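Long-range contacts in nitrite oxidoreductase subunit A (Kuenenia stuttgartiensis, PDB 7B04), which belongs to the molybdopterin oxidoreductase family and holds a molybdenum atom, two pterin guanylate groups (MD1) and an iron-sulfur cluster: residues Y180-I185 with A739-K744; K223-M228 with R265-Y270; Y237-F242 with V648-N653; F703-I708 with D733-L738. All blocks are in the same frame, centred on the assembly; numbering follows the deposited sequence.

Contact 1: residues Y180-I185 with A739-K744; sequences YASKGI and AGMASK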
# COMPACT_ATOMS: atom_id res chain seq x y z
N TYR B 180 -8.73 -30.91 -22.74
CA TYR B 180 -8.31 -30.06 -23.85
C TYR B 180 -6.86 -29.60 -23.68
O TYR B 180 -6.09 -29.61 -24.65
CB TYR B 180 -9.24 -28.85 -23.96
CG TYR B 180 -10.54 -29.13 -24.66
CD1 TYR B 180 -10.60 -29.25 -26.04
CD2 TYR B 180 -11.72 -29.28 -23.94
CE1 TYR B 180 -11.79 -29.50 -26.69
CE2 TYR B 180 -12.92 -29.54 -24.58
CZ TYR B 180 -12.94 -29.65 -25.96
OH TYR B 180 -14.13 -29.91 -26.60
N ALA B 181 -6.49 -29.19 -22.47
CA ALA B 181 -5.12 -28.74 -22.22
C ALA B 181 -4.11 -29.85 -22.46
O ALA B 181 -3.07 -29.64 -23.10
CB ALA B 181 -5.00 -28.19 -20.80
N SER B 182 -4.39 -31.05 -21.94
CA SER B 182 -3.46 -32.16 -22.11
C SER B 182 -3.33 -32.56 -23.58
O SER B 182 -2.22 -32.79 -24.07
CB SER B 182 -3.90 -33.35 -21.26
OG SER B 182 -3.82 -33.04 -19.88
N LYS B 183 -4.46 -32.66 -24.28
CA LYS B 183 -4.42 -32.98 -25.71
C LYS B 183 -3.61 -31.94 -26.48
O LYS B 183 -2.81 -32.29 -27.35
CB LYS B 183 -5.84 -33.08 -26.27
CG LYS B 183 -6.59 -34.32 -25.84
CD LYS B 183 -7.97 -34.38 -26.48
CE LYS B 183 -8.72 -35.64 -26.07
NZ LYS B 183 -10.08 -35.70 -26.67
N GLY B 184 -3.80 -30.66 -26.16
CA GLY B 184 -3.04 -29.62 -26.82
C GLY B 184 -1.56 -29.71 -26.53
O GLY B 184 -0.72 -29.47 -27.41
N ILE B 185 -1.20 -30.03 -25.28
CA ILE B 185 0.21 -30.18 -24.92
C ILE B 185 0.85 -31.30 -25.74
O ILE B 185 1.95 -31.14 -26.28
CB ILE B 185 0.35 -30.44 -23.41
CG1 ILE B 185 0.00 -29.18 -22.61
CG2 ILE B 185 1.76 -30.90 -23.08
CD1 ILE B 185 -0.12 -29.42 -21.13
N ALA B 739 -1.30 -31.81 -10.35
CA ALA B 739 -1.48 -33.26 -10.37
C ALA B 739 -2.59 -33.66 -11.33
O ALA B 739 -2.46 -34.64 -12.07
CB ALA B 739 -1.78 -33.77 -8.96
N GLY B 740 -3.71 -32.92 -11.33
CA GLY B 740 -4.78 -33.23 -12.26
C GLY B 740 -4.36 -33.09 -13.71
O GLY B 740 -4.79 -33.86 -14.57
N MET B 741 -3.50 -32.11 -14.00
CA MET B 741 -2.97 -31.98 -15.36
C MET B 741 -2.06 -33.15 -15.71
O MET B 741 -2.10 -33.66 -16.83
CB MET B 741 -2.22 -30.66 -15.50
CG MET B 741 -1.80 -30.33 -16.92
SD MET B 741 -3.21 -30.12 -18.01
CE MET B 741 -3.91 -28.61 -17.34
N ALA B 742 -1.23 -33.59 -14.76
CA ALA B 742 -0.33 -34.70 -15.01
C ALA B 742 -1.11 -36.00 -15.16
O ALA B 742 -0.76 -36.85 -16.00
CB ALA B 742 0.71 -34.81 -13.90
N SER B 743 -2.15 -36.19 -14.35
CA SER B 743 -2.93 -37.42 -14.41
C SER B 743 -3.62 -37.56 -15.76
O SER B 743 -3.66 -38.66 -16.33
CB SER B 743 -3.96 -37.44 -13.28
OG SER B 743 -3.33 -37.42 -12.02
N LYS B 744 -4.15 -36.46 -16.30
CA LYS B 744 -4.79 -36.53 -17.61
C LYS B 744 -3.77 -36.79 -18.71
O LYS B 744 -4.08 -37.47 -19.69
CB LYS B 744 -5.56 -35.24 -17.88
CG LYS B 744 -6.37 -35.25 -19.18
CD LYS B 744 -7.45 -36.32 -19.15
CE LYS B 744 -8.56 -35.97 -18.17
NZ LYS B 744 -9.66 -36.97 -18.20
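Met741 reaches out from residues 739-744 to lay its thioether against Ala181 and Ser182. CG lies anti to the backbone N (chi1 -172°), and two further bends, at chi2 and chi3, carry the methyl CE to 3.7 Å from Ala181 CB, while SD comes within 3.5 Å of Ser182 OG. Lys744 joins through its aliphatic part, with CB 3.4 Å from the same Ser182 OG. No hydrogen bond crosses here; the serine hydroxyl is instead satisfied within its own helix by Phe178 O. The two helices, 174-191 and 734-749, cross at -59° with short-segment axes 9.3 Å apart, and both pack on the mixed sheet of the domain, where Ala181 and Met741 touch Met678 and Phe693 or Phe695. Ile185 fits more loosely, its CD1 4.4 Å from Met741 SD. On the outer side Lys183 is exposed to solvent and Tyr180 partly so. The Lys744 chain turns away from residues 180-185, and NZ forms salt bridges with Glu747 of its own helix and Asp175 of helix 174-191, a charged link flanking the apolar contact.

Contact 2: residues K223-M228 with R265-Y270; sequences KGRGGM and RNWSNY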
# COMPACT_ATOMS: atom_id res chain seq x y z
N LYS B 223 6.88 -23.94 -21.98
CA LYS B 223 7.47 -23.07 -20.97
C LYS B 223 6.58 -23.09 -19.74
O LYS B 223 5.45 -22.58 -19.77
CB LYS B 223 7.65 -21.66 -21.53
CG LYS B 223 8.93 -21.47 -22.33
CD LYS B 223 8.99 -22.24 -23.63
CE LYS B 223 10.37 -22.12 -24.24
NZ LYS B 223 10.76 -20.70 -24.50
N GLY B 224 7.08 -23.68 -18.67
CA GLY B 224 6.33 -23.78 -17.44
C GLY B 224 6.95 -22.94 -16.34
O GLY B 224 8.08 -23.19 -15.91
N ARG B 225 6.22 -21.93 -15.90
CA ARG B 225 6.71 -21.01 -14.89
C ARG B 225 5.95 -21.20 -13.59
O ARG B 225 4.73 -21.03 -13.56
CB ARG B 225 6.56 -19.57 -15.36
CG ARG B 225 6.79 -18.55 -14.25
CD ARG B 225 7.39 -17.26 -14.79
NE ARG B 225 7.74 -16.37 -13.69
CZ ARG B 225 7.56 -15.06 -13.68
NH1 ARG B 225 7.02 -14.45 -14.73
NH2 ARG B 225 7.91 -14.36 -12.62
N GLY B 226 6.65 -21.56 -12.53
CA GLY B 226 6.06 -21.43 -11.21
C GLY B 226 6.35 -20.03 -10.74
O GLY B 226 7.51 -19.70 -10.50
N GLY B 227 5.32 -19.21 -10.55
CA GLY B 227 5.68 -17.83 -10.37
C GLY B 227 6.02 -17.58 -8.91
O GLY B 227 5.17 -17.70 -8.03
N MET B 228 7.25 -17.13 -8.69
CA MET B 228 7.82 -16.93 -7.35
C MET B 228 7.39 -18.02 -6.38
O MET B 228 6.68 -17.79 -5.40
CB MET B 228 7.40 -15.56 -6.83
CG MET B 228 7.54 -14.45 -7.85
SD MET B 228 9.06 -13.47 -7.79
CE MET B 228 10.24 -14.59 -7.05
N ARG B 265 10.79 -26.47 -20.02
CA ARG B 265 11.80 -25.51 -19.61
C ARG B 265 11.27 -24.62 -18.49
O ARG B 265 10.20 -24.02 -18.60
CB ARG B 265 12.25 -24.68 -20.79
CG ARG B 265 13.31 -25.41 -21.57
CD ARG B 265 13.97 -24.51 -22.56
NE ARG B 265 15.14 -23.88 -21.97
CZ ARG B 265 16.11 -23.32 -22.68
NH1 ARG B 265 17.15 -22.76 -22.07
NH2 ARG B 265 16.03 -23.30 -24.01
N ASN B 266 12.02 -24.59 -17.39
CA ASN B 266 11.63 -23.82 -16.21
C ASN B 266 11.90 -22.34 -16.46
O ASN B 266 13.02 -21.94 -16.78
CB ASN B 266 12.42 -24.31 -15.00
CG ASN B 266 12.19 -25.77 -14.70
OD1 ASN B 266 11.20 -26.36 -15.11
ND2 ASN B 266 13.15 -26.38 -14.00
N TRP B 267 10.84 -21.54 -16.37
CA TRP B 267 10.95 -20.10 -16.58
C TRP B 267 11.37 -19.41 -15.29
O TRP B 267 10.88 -19.73 -14.20
CB TRP B 267 9.63 -19.54 -17.09
CG TRP B 267 9.71 -19.32 -18.55
CD1 TRP B 267 10.64 -19.86 -19.38
CD2 TRP B 267 8.84 -18.54 -19.37
NE1 TRP B 267 10.42 -19.44 -20.66
CE2 TRP B 267 9.31 -18.64 -20.69
CE3 TRP B 267 7.70 -17.76 -19.12
CZ2 TRP B 267 8.70 -17.99 -21.75
CZ3 TRP B 267 7.09 -17.12 -20.18
CH2 TRP B 267 7.59 -17.24 -21.48
N SER B 268 12.27 -18.44 -15.42
CA SER B 268 12.88 -17.80 -14.27
C SER B 268 11.93 -16.77 -13.67
O SER B 268 10.97 -16.31 -14.30
CB SER B 268 14.20 -17.14 -14.68
OG SER B 268 13.99 -16.22 -15.74
N ASN B 269 12.22 -16.39 -12.43
CA ASN B 269 11.41 -15.41 -11.71
C ASN B 269 12.20 -14.20 -11.26
O ASN B 269 11.81 -13.06 -11.55
CB ASN B 269 10.75 -16.08 -10.49
CG ASN B 269 9.69 -17.08 -10.88
OD1 ASN B 269 8.81 -16.80 -11.68
ND2 ASN B 269 9.77 -18.28 -10.30
N TYR B 270 13.32 -14.41 -10.57
CA TYR B 270 14.05 -13.31 -9.94
C TYR B 270 14.58 -12.34 -10.98
O TYR B 270 14.36 -11.13 -10.89
CB TYR B 270 15.19 -13.89 -9.09
CG TYR B 270 15.86 -12.92 -8.14
CD1 TYR B 270 15.13 -12.00 -7.41
CD2 TYR B 270 17.24 -12.98 -7.93
CE1 TYR B 270 15.75 -11.15 -6.51
CE2 TYR B 270 17.86 -12.13 -7.04
CZ TYR B 270 17.12 -11.21 -6.34
OH TYR B 270 17.74 -10.36 -5.46
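Asn269 gives its side-chain N-H to the backbone of Gly226, with ND2 2.7 Å from Gly226 O, a bond that runs nearly along the C=O axis. Its other branch, OD1, turns to the edge of the Arg225 guanidinium; the model puts OD1 too near NE for that distance to be trusted, and the second bond, from NH2, is weak. Earlier in the two segments the backbones pair as parallel strands: Gly224 N binds Arg265 O at 3.1 Å, and Trp267 N binds Gly224 O at 3.2 Å. Over the Trp267 indole lies Lys223, whose CB is 3.8 Å from the centroid of the five-membered ring, a CH-pi contact, while NZ goes on to Glu612 and Ser644. These are the two strands of a beta-alpha-beta unit whose helix is 238-254. Beside Met228, near the molybdenum atom, the opposite demands of the Gly226 carbonyl and the Arg225 guanidinium are consistent with one orientation of the Asn269 amide, which ties the segments together beyond the regular pairing.

Contact 3: residues Y237-F242 with V648-N653; sequences YGMYRF and VLWFTN. With MD1 (phosphoric acid 4-(2-amino-4-oxo-3,4,5,6,-tetrahydro-pteridin-6-yl)-2-hydroxy-3,4-dimercapto-but-3-en-yl ester guanylate ester), chain C.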
# COMPACT_ATOMS: atom_id res chain seq x y z
N TYR B 237 6.15 -23.84 -7.05
CA TYR B 237 7.34 -24.44 -7.66
C TYR B 237 7.07 -25.85 -8.17
O TYR B 237 7.91 -26.41 -8.88
CB TYR B 237 8.55 -24.51 -6.72
CG TYR B 237 9.45 -23.29 -6.74
CD1 TYR B 237 9.72 -22.57 -5.58
CD2 TYR B 237 10.02 -22.84 -7.93
CE1 TYR B 237 10.54 -21.45 -5.60
CE2 TYR B 237 10.85 -21.72 -7.96
CZ TYR B 237 11.09 -21.03 -6.79
OH TYR B 237 11.90 -19.92 -6.79
N GLY B 238 5.93 -26.44 -7.82
CA GLY B 238 5.53 -27.69 -8.43
C GLY B 238 5.44 -27.62 -9.93
O GLY B 238 5.47 -28.66 -10.60
N MET B 239 5.32 -26.41 -10.49
CA MET B 239 5.35 -26.25 -11.94
C MET B 239 6.68 -26.72 -12.51
O MET B 239 6.73 -27.31 -13.59
CB MET B 239 5.09 -24.79 -12.31
CG MET B 239 4.98 -24.54 -13.80
SD MET B 239 3.53 -25.33 -14.51
CE MET B 239 2.23 -24.30 -13.85
N TYR B 240 7.79 -26.45 -11.80
CA TYR B 240 9.08 -26.96 -12.25
C TYR B 240 9.11 -28.48 -12.22
O TYR B 240 9.77 -29.11 -13.06
CB TYR B 240 10.20 -26.39 -11.38
CG TYR B 240 10.46 -24.91 -11.57
CD1 TYR B 240 9.78 -24.18 -12.54
CD2 TYR B 240 11.40 -24.25 -10.79
CE1 TYR B 240 10.02 -22.83 -12.71
CE2 TYR B 240 11.65 -22.90 -10.96
CZ TYR B 240 10.96 -22.20 -11.92
OH TYR B 240 11.21 -20.85 -12.09
N ARG B 241 8.40 -29.09 -11.27
CA ARG B 241 8.27 -30.55 -11.26
C ARG B 241 7.45 -31.02 -12.46
O ARG B 241 7.76 -32.04 -13.07
CB ARG B 241 7.64 -31.00 -9.95
CG ARG B 241 7.64 -32.50 -9.72
CD ARG B 241 6.97 -32.83 -8.39
NE ARG B 241 6.97 -34.26 -8.10
CZ ARG B 241 7.92 -34.89 -7.42
NH1 ARG B 241 8.96 -34.21 -6.95
NH2 ARG B 241 7.83 -36.19 -7.21
N PHE B 242 6.38 -30.28 -12.79
CA PHE B 242 5.57 -30.62 -13.96
C PHE B 242 6.41 -30.57 -15.23
O PHE B 242 6.31 -31.47 -16.08
CB PHE B 242 4.38 -29.67 -14.06
CG PHE B 242 3.45 -29.98 -15.20
CD1 PHE B 242 2.54 -31.02 -15.10
CD2 PHE B 242 3.49 -29.24 -16.36
CE1 PHE B 242 1.69 -31.31 -16.15
CE2 PHE B 242 2.64 -29.52 -17.41
CZ PHE B 242 1.74 -30.56 -17.31
N VAL B 648 3.95 -23.39 -26.08
CA VAL B 648 2.98 -23.62 -25.01
C VAL B 648 3.51 -22.95 -23.75
O VAL B 648 4.72 -22.94 -23.51
CB VAL B 648 2.73 -25.12 -24.76
CG1 VAL B 648 1.59 -25.31 -23.78
CG2 VAL B 648 2.43 -25.84 -26.06
N LEU B 649 2.61 -22.38 -22.96
CA LEU B 649 2.99 -21.60 -21.80
C LEU B 649 1.94 -21.79 -20.72
O LEU B 649 0.74 -21.74 -21.00
CB LEU B 649 3.13 -20.11 -22.15
CG LEU B 649 3.38 -19.14 -21.00
CD1 LEU B 649 4.64 -19.53 -20.25
CD2 LEU B 649 3.48 -17.71 -21.52
N TRP B 650 2.40 -22.01 -19.49
CA TRP B 650 1.49 -22.11 -18.35
C TRP B 650 2.18 -21.60 -17.10
O TRP B 650 3.32 -21.99 -16.81
CB TRP B 650 1.05 -23.57 -18.19
CG TRP B 650 0.13 -23.85 -17.06
CD1 TRP B 650 -0.80 -23.00 -16.52
CD2 TRP B 650 0.01 -25.08 -16.35
NE1 TRP B 650 -1.48 -23.63 -15.51
CE2 TRP B 650 -1.00 -24.91 -15.38
CE3 TRP B 650 0.66 -26.31 -16.44
CZ2 TRP B 650 -1.36 -25.93 -14.51
CZ3 TRP B 650 0.30 -27.32 -15.57
CH2 TRP B 650 -0.71 -27.12 -14.61
N PHE B 651 1.49 -20.72 -16.36
CA PHE B 651 2.10 -20.03 -15.22
C PHE B 651 1.11 -19.81 -14.08
O PHE B 651 -0.05 -19.45 -14.33
CB PHE B 651 2.69 -18.69 -15.68
CG PHE B 651 1.74 -17.84 -16.48
CD1 PHE B 651 1.59 -18.04 -17.84
CD2 PHE B 651 1.02 -16.82 -15.87
CE1 PHE B 651 0.72 -17.26 -18.58
CE2 PHE B 651 0.15 -16.03 -16.60
CZ PHE B 651 0.00 -16.25 -17.96
N THR B 652 1.58 -20.04 -12.84
CA THR B 652 0.81 -19.91 -11.61
C THR B 652 1.38 -18.77 -10.77
O THR B 652 2.58 -18.46 -10.86
CB THR B 652 0.84 -21.19 -10.72
OG1 THR B 652 2.19 -21.44 -10.26
CG2 THR B 652 0.39 -22.40 -11.50
N ASN B 653 0.58 -18.19 -9.90
CA ASN B 653 1.05 -17.13 -8.99
C ASN B 653 1.75 -16.00 -9.74
O ASN B 653 2.56 -15.35 -9.13
CB ASN B 653 1.97 -17.67 -7.92
CG ASN B 653 1.85 -17.03 -6.57
OD1 ASN B 653 2.82 -16.91 -5.86
ND2 ASN B 653 0.66 -16.68 -6.15
PB MD1 C . 4.10 -10.78 -10.50
O3B MD1 C . 3.09 -9.88 -9.56
O1B MD1 C . 3.42 -11.02 -11.82
O2B MD1 C . 4.34 -12.11 -9.82
O3A MD1 C . 5.56 -10.05 -10.75
C10 MD1 C . 6.05 -9.05 -9.91
C11 MD1 C . 6.79 -7.98 -10.76
O11 MD1 C . 5.80 -6.76 -11.06
C12 MD1 C . 7.92 -7.59 -10.16
S12 MD1 C . 8.28 -8.20 -8.48
C13 MD1 C . 9.00 -6.64 -10.76
S13 MD1 C . 10.40 -6.32 -9.64
C14 MD1 C . 9.03 -5.98 -12.05
N15 MD1 C . 8.79 -4.43 -11.73
C16 MD1 C . 8.43 -3.61 -12.82
C15 MD1 C . 8.46 -2.13 -12.66
O14 MD1 C . 8.78 -1.67 -11.62
N17 MD1 C . 8.08 -1.25 -13.79
C17 MD1 C . 7.64 -1.86 -15.14
N16 MD1 C . 7.28 -0.99 -16.24
N18 MD1 C . 7.62 -3.36 -15.32
C20 MD1 C . 7.99 -4.23 -14.24
N8 MD1 C . 7.94 -5.62 -14.47
C7 MD1 C . 8.26 -6.55 -13.21
PA MD1 C . 1.64 -10.43 -9.00
O1A MD1 C . 1.28 -9.73 -7.71
O2A MD1 C . 0.61 -10.13 -10.04
O5' MD1 C . 1.59 -12.06 -8.77
C5' MD1 C . 0.47 -12.55 -8.08
C4' MD1 C . -0.61 -13.08 -9.08
O4' MD1 C . -1.05 -14.51 -8.65
C1' MD1 C . -2.43 -14.33 -7.96
N9 MD1 C . -2.48 -15.03 -6.65
C4 MD1 C . -2.43 -16.36 -6.64
N3 MD1 C . -2.33 -17.34 -7.75
C2 MD1 C . -2.30 -18.77 -7.44
N2 MD1 C . -2.20 -19.72 -8.52
N1 MD1 C . -2.35 -19.23 -6.08
C6 MD1 C . -2.45 -18.27 -5.02
O6 MD1 C . -2.50 -18.65 -3.90
C5 MD1 C . -2.49 -16.78 -5.35
N7 MD1 C . -2.57 -15.69 -4.58
C8 MD1 C . -2.56 -14.61 -5.38
C2' MD1 C . -2.58 -13.07 -7.81
O2' MD1 C . -3.99 -12.71 -7.97
C3' MD1 C . -1.67 -12.38 -9.01
O3' MD1 C . -2.41 -12.44 -10.27
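With CG anti to the backbone N in Met239 (chi1 -175°), and likewise in Phe242 and Trp650, chi1 sends CG of each toward the facing element, helix 238-254 or strand 648-652. Met239 then bends at chi2, which places SD, and at chi3, which swings its methyl over the indole. CE sits above the six-membered ring of Trp650, 3.5 Å from its centroid, as a CH-pi contact. The sulfur approaches the same ring obliquely at 4.1 Å from SD to the centroid, giving a Met-aromatic contact as well. Phe242 meets Trp650 differently: the indole edge, led by CZ3, points at the phenyl face in a T-shaped pair whose planes stand 89° apart, with CZ3 3.7 Å from Phe242 CE2. The methyl of Met239 also touches Thr652, CE lying 3.5 Å from CG2. Trp650 NE1 is hydrogen-bonded to Thr680, which helps to fix the turn of the indole. Just past the strand, Asn653 belongs to the MD1 pocket. Helix 238-254 thus packs on the sheet over strand 648-652, which runs between strands 222-226 and 676-681, while Leu738 and Met741 of helix 734-749 close in beside the aromatic pair.

Contact 4: residues F703-I708 with D733-L738; sequences FQEFEI and DDVKIL. With MD1 (phosphoric acid 4-(2-amino-4-oxo-3,4,5,6,-tetrahydro-pteridin-6-yl)-2-hydroxy-3,4-dimercapto-but-3-en-yl ester guanylate ester), chain C.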
# COMPACT_ATOMS: atom_id res chain seq x y z
N PHE B 703 -7.01 -22.78 1.53
CA PHE B 703 -6.11 -23.87 1.18
C PHE B 703 -6.65 -25.15 1.80
O PHE B 703 -6.94 -25.20 2.99
CB PHE B 703 -4.69 -23.60 1.69
CG PHE B 703 -3.85 -22.78 0.76
CD1 PHE B 703 -4.25 -22.52 -0.54
CD2 PHE B 703 -2.63 -22.27 1.19
CE1 PHE B 703 -3.45 -21.76 -1.38
CE2 PHE B 703 -1.84 -21.52 0.35
CZ PHE B 703 -2.25 -21.26 -0.94
N GLN B 704 -6.83 -26.18 0.97
CA GLN B 704 -7.23 -27.50 1.44
C GLN B 704 -6.04 -28.45 1.57
O GLN B 704 -6.24 -29.67 1.66
CB GLN B 704 -8.28 -28.09 0.50
CG GLN B 704 -9.67 -27.51 0.67
CD GLN B 704 -10.54 -27.72 -0.55
OE1 GLN B 704 -10.05 -27.95 -1.65
NE2 GLN B 704 -11.85 -27.67 -0.35
N GLU B 705 -4.83 -27.92 1.59
CA GLU B 705 -3.62 -28.72 1.74
C GLU B 705 -2.53 -27.80 2.26
O GLU B 705 -2.57 -26.58 2.06
CB GLU B 705 -3.24 -29.37 0.40
CG GLU B 705 -1.91 -30.11 0.34
CD GLU B 705 -1.91 -31.39 1.16
OE1 GLU B 705 -1.63 -31.32 2.38
OE2 GLU B 705 -2.18 -32.46 0.59
N PHE B 706 -1.55 -28.38 2.94
CA PHE B 706 -0.53 -27.58 3.60
C PHE B 706 0.45 -26.99 2.59
O PHE B 706 0.65 -27.52 1.49
CB PHE B 706 0.22 -28.40 4.64
CG PHE B 706 -0.66 -28.94 5.73
CD1 PHE B 706 -1.27 -28.08 6.63
CD2 PHE B 706 -0.89 -30.30 5.86
CE1 PHE B 706 -2.08 -28.56 7.63
CE2 PHE B 706 -1.70 -30.79 6.87
CZ PHE B 706 -2.29 -29.92 7.76
N GLU B 707 1.05 -25.86 2.96
CA GLU B 707 1.99 -25.17 2.09
C GLU B 707 3.13 -24.57 2.91
O GLU B 707 2.94 -24.15 4.05
CB GLU B 707 1.30 -24.08 1.28
CG GLU B 707 2.14 -23.58 0.13
CD GLU B 707 2.43 -24.69 -0.87
OE1 GLU B 707 1.52 -25.49 -1.16
OE2 GLU B 707 3.58 -24.78 -1.34
N ILE B 708 4.31 -24.52 2.30
CA ILE B 708 5.54 -24.08 2.94
C ILE B 708 6.03 -22.82 2.25
O ILE B 708 5.93 -22.69 1.02
CB ILE B 708 6.61 -25.19 2.89
CG1 ILE B 708 7.95 -24.69 3.43
CG2 ILE B 708 6.78 -25.72 1.47
CD1 ILE B 708 7.93 -24.35 4.90
N ASP B 733 -6.69 -26.67 -5.10
CA ASP B 733 -5.35 -26.28 -4.69
C ASP B 733 -4.42 -26.42 -5.89
O ASP B 733 -4.59 -27.30 -6.73
CB ASP B 733 -4.84 -27.15 -3.54
CG ASP B 733 -5.92 -27.43 -2.48
OD1 ASP B 733 -5.79 -26.95 -1.33
OD2 ASP B 733 -6.89 -28.14 -2.81
N ASP B 734 -3.42 -25.54 -5.96
CA ASP B 734 -2.50 -25.55 -7.10
C ASP B 734 -1.84 -26.91 -7.22
O ASP B 734 -1.65 -27.42 -8.33
CB ASP B 734 -1.42 -24.48 -6.93
CG ASP B 734 -1.98 -23.09 -6.77
OD1 ASP B 734 -1.79 -22.47 -5.71
OD2 ASP B 734 -2.63 -22.61 -7.71
N VAL B 735 -1.55 -27.53 -6.08
CA VAL B 735 -0.92 -28.85 -6.09
C VAL B 735 -1.80 -29.86 -6.82
O VAL B 735 -1.31 -30.70 -7.59
CB VAL B 735 -0.59 -29.27 -4.64
CG1 VAL B 735 -1.81 -29.88 -3.92
CG2 VAL B 735 0.55 -30.26 -4.63
N LYS B 736 -3.13 -29.76 -6.64
CA LYS B 736 -4.05 -30.67 -7.31
C LYS B 736 -4.26 -30.29 -8.77
O LYS B 736 -4.51 -31.16 -9.61
CB LYS B 736 -5.38 -30.70 -6.55
CG LYS B 736 -5.19 -30.68 -5.04
CD LYS B 736 -5.84 -31.89 -4.39
CE LYS B 736 -6.19 -31.63 -2.93
N ILE B 737 -4.17 -28.99 -9.10
CA ILE B 737 -4.24 -28.58 -10.49
C ILE B 737 -3.06 -29.12 -11.27
O ILE B 737 -3.20 -29.61 -12.40
CB ILE B 737 -4.34 -27.05 -10.59
CG1 ILE B 737 -5.60 -26.54 -9.90
CG2 ILE B 737 -4.30 -26.59 -12.04
CD1 ILE B 737 -5.66 -25.03 -9.76
N LEU B 738 -1.86 -29.05 -10.69
CA LEU B 738 -0.69 -29.65 -11.32
C LEU B 738 -0.84 -31.17 -11.42
O LEU B 738 -0.54 -31.76 -12.47
CB LEU B 738 0.57 -29.30 -10.52
CG LEU B 738 0.95 -27.82 -10.46
CD1 LEU B 738 2.03 -27.60 -9.43
CD2 LEU B 738 1.40 -27.33 -11.83
PB MD1 C . 4.10 -10.78 -10.50
O3B MD1 C . 3.09 -9.88 -9.56
O1B MD1 C . 3.42 -11.02 -11.82
O2B MD1 C . 4.34 -12.11 -9.82
O3A MD1 C . 5.56 -10.05 -10.75
C10 MD1 C . 6.05 -9.05 -9.91
C11 MD1 C . 6.79 -7.98 -10.76
O11 MD1 C . 5.80 -6.76 -11.06
C12 MD1 C . 7.92 -7.59 -10.16
S12 MD1 C . 8.28 -8.20 -8.48
C13 MD1 C . 9.00 -6.64 -10.76
S13 MD1 C . 10.40 -6.32 -9.64
C14 MD1 C . 9.03 -5.98 -12.05
N15 MD1 C . 8.79 -4.43 -11.73
C16 MD1 C . 8.43 -3.61 -12.82
C15 MD1 C . 8.46 -2.13 -12.66
O14 MD1 C . 8.78 -1.67 -11.62
N17 MD1 C . 8.08 -1.25 -13.79
C17 MD1 C . 7.64 -1.86 -15.14
N16 MD1 C . 7.28 -0.99 -16.24
N18 MD1 C . 7.62 -3.36 -15.32
C20 MD1 C . 7.99 -4.23 -14.24
N8 MD1 C . 7.94 -5.62 -14.47
C7 MD1 C . 8.26 -6.55 -13.21
PA MD1 C . 1.64 -10.43 -9.00
O1A MD1 C . 1.28 -9.73 -7.71
O2A MD1 C . 0.61 -10.13 -10.04
O5' MD1 C . 1.59 -12.06 -8.77
C5' MD1 C . 0.47 -12.55 -8.08
C4' MD1 C . -0.61 -13.08 -9.08
O4' MD1 C . -1.05 -14.51 -8.65
C1' MD1 C . -2.43 -14.33 -7.96
N9 MD1 C . -2.48 -15.03 -6.65
C4 MD1 C . -2.43 -16.36 -6.64
N3 MD1 C . -2.33 -17.34 -7.75
C2 MD1 C . -2.30 -18.77 -7.44
N2 MD1 C . -2.20 -19.72 -8.52
N1 MD1 C . -2.35 -19.23 -6.08
C6 MD1 C . -2.45 -18.27 -5.02
O6 MD1 C . -2.50 -18.65 -3.90
C5 MD1 C . -2.49 -16.78 -5.35
N7 MD1 C . -2.57 -15.69 -4.58
C8 MD1 C . -2.56 -14.61 -5.38
C2' MD1 C . -2.58 -13.07 -7.81
O2' MD1 C . -3.99 -12.71 -7.97
C3' MD1 C . -1.67 -12.38 -9.01
O3' MD1 C . -2.41 -12.44 -10.27
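Asp733 occupies the N-cap position of helix 734-749 yet makes no capping bond with its side chain; the carboxylate turns instead to Gln704. Asp733 OD1 accepts the backbone N-H of Gln704 at 2.6 Å from N, bent to 134° at the hydrogen. The Gln704 and Asp733 side chains cross at about a right angle, Gln704 CB lying 3.3 Å from the same OD1 on the solvent-exposed side. Further in, Glu705 CG touches Val735 CG1 loosely at 4.3 Å. Glu705 folds its own carboxylate back, and OE1 takes the Phe706 N-H on the lone pair anti to the other oxygen. The next residue of the helix, Asp734, faces MD1: its OD2 accepts from MD1 N2 at 3.0 Å, while OD1, whose place is less sure, has a weak bond from N1 and a salt bridge to Lys236 that shares this uncertainty. Phe703 completes this corner, with the guanine oxygen O6 at the edge of its ring, 4.0 Å from CZ. A carboxylate set across the N1 and N2 edge of a guanine is a recurrent means of guanine recognition, and here it marks the guanylate end of the MD1 pocket in this molybdopterin oxidoreductase.

All four contacts are largely buried; only contact 4 includes an exposed touching residue, Gln704. Contact 2 lies nearest the centre of the chain and contact 1 farthest, about 30 Å from it. Contacts 1 and 4 share helix 734-749, contact 4 at its start by MD1 and contact 1 further along. Contacts 2 and 3 share a sheet: strands 222-226 and 648-652 are neighbours, and Lys223 N lies 2.8 Å from Val648 O. Contact 3 links the group, since Phe242 CZ is 3.6 Å from Met741 CG and Trp650 CH2 is 3.5 Å from Leu738 CD2. Contacts 1 (helix on helix) and 3 (helix on strand) have no hydrogen bond between their segments, although contact 3 also reaches MD1; contacts 2 and 4 do.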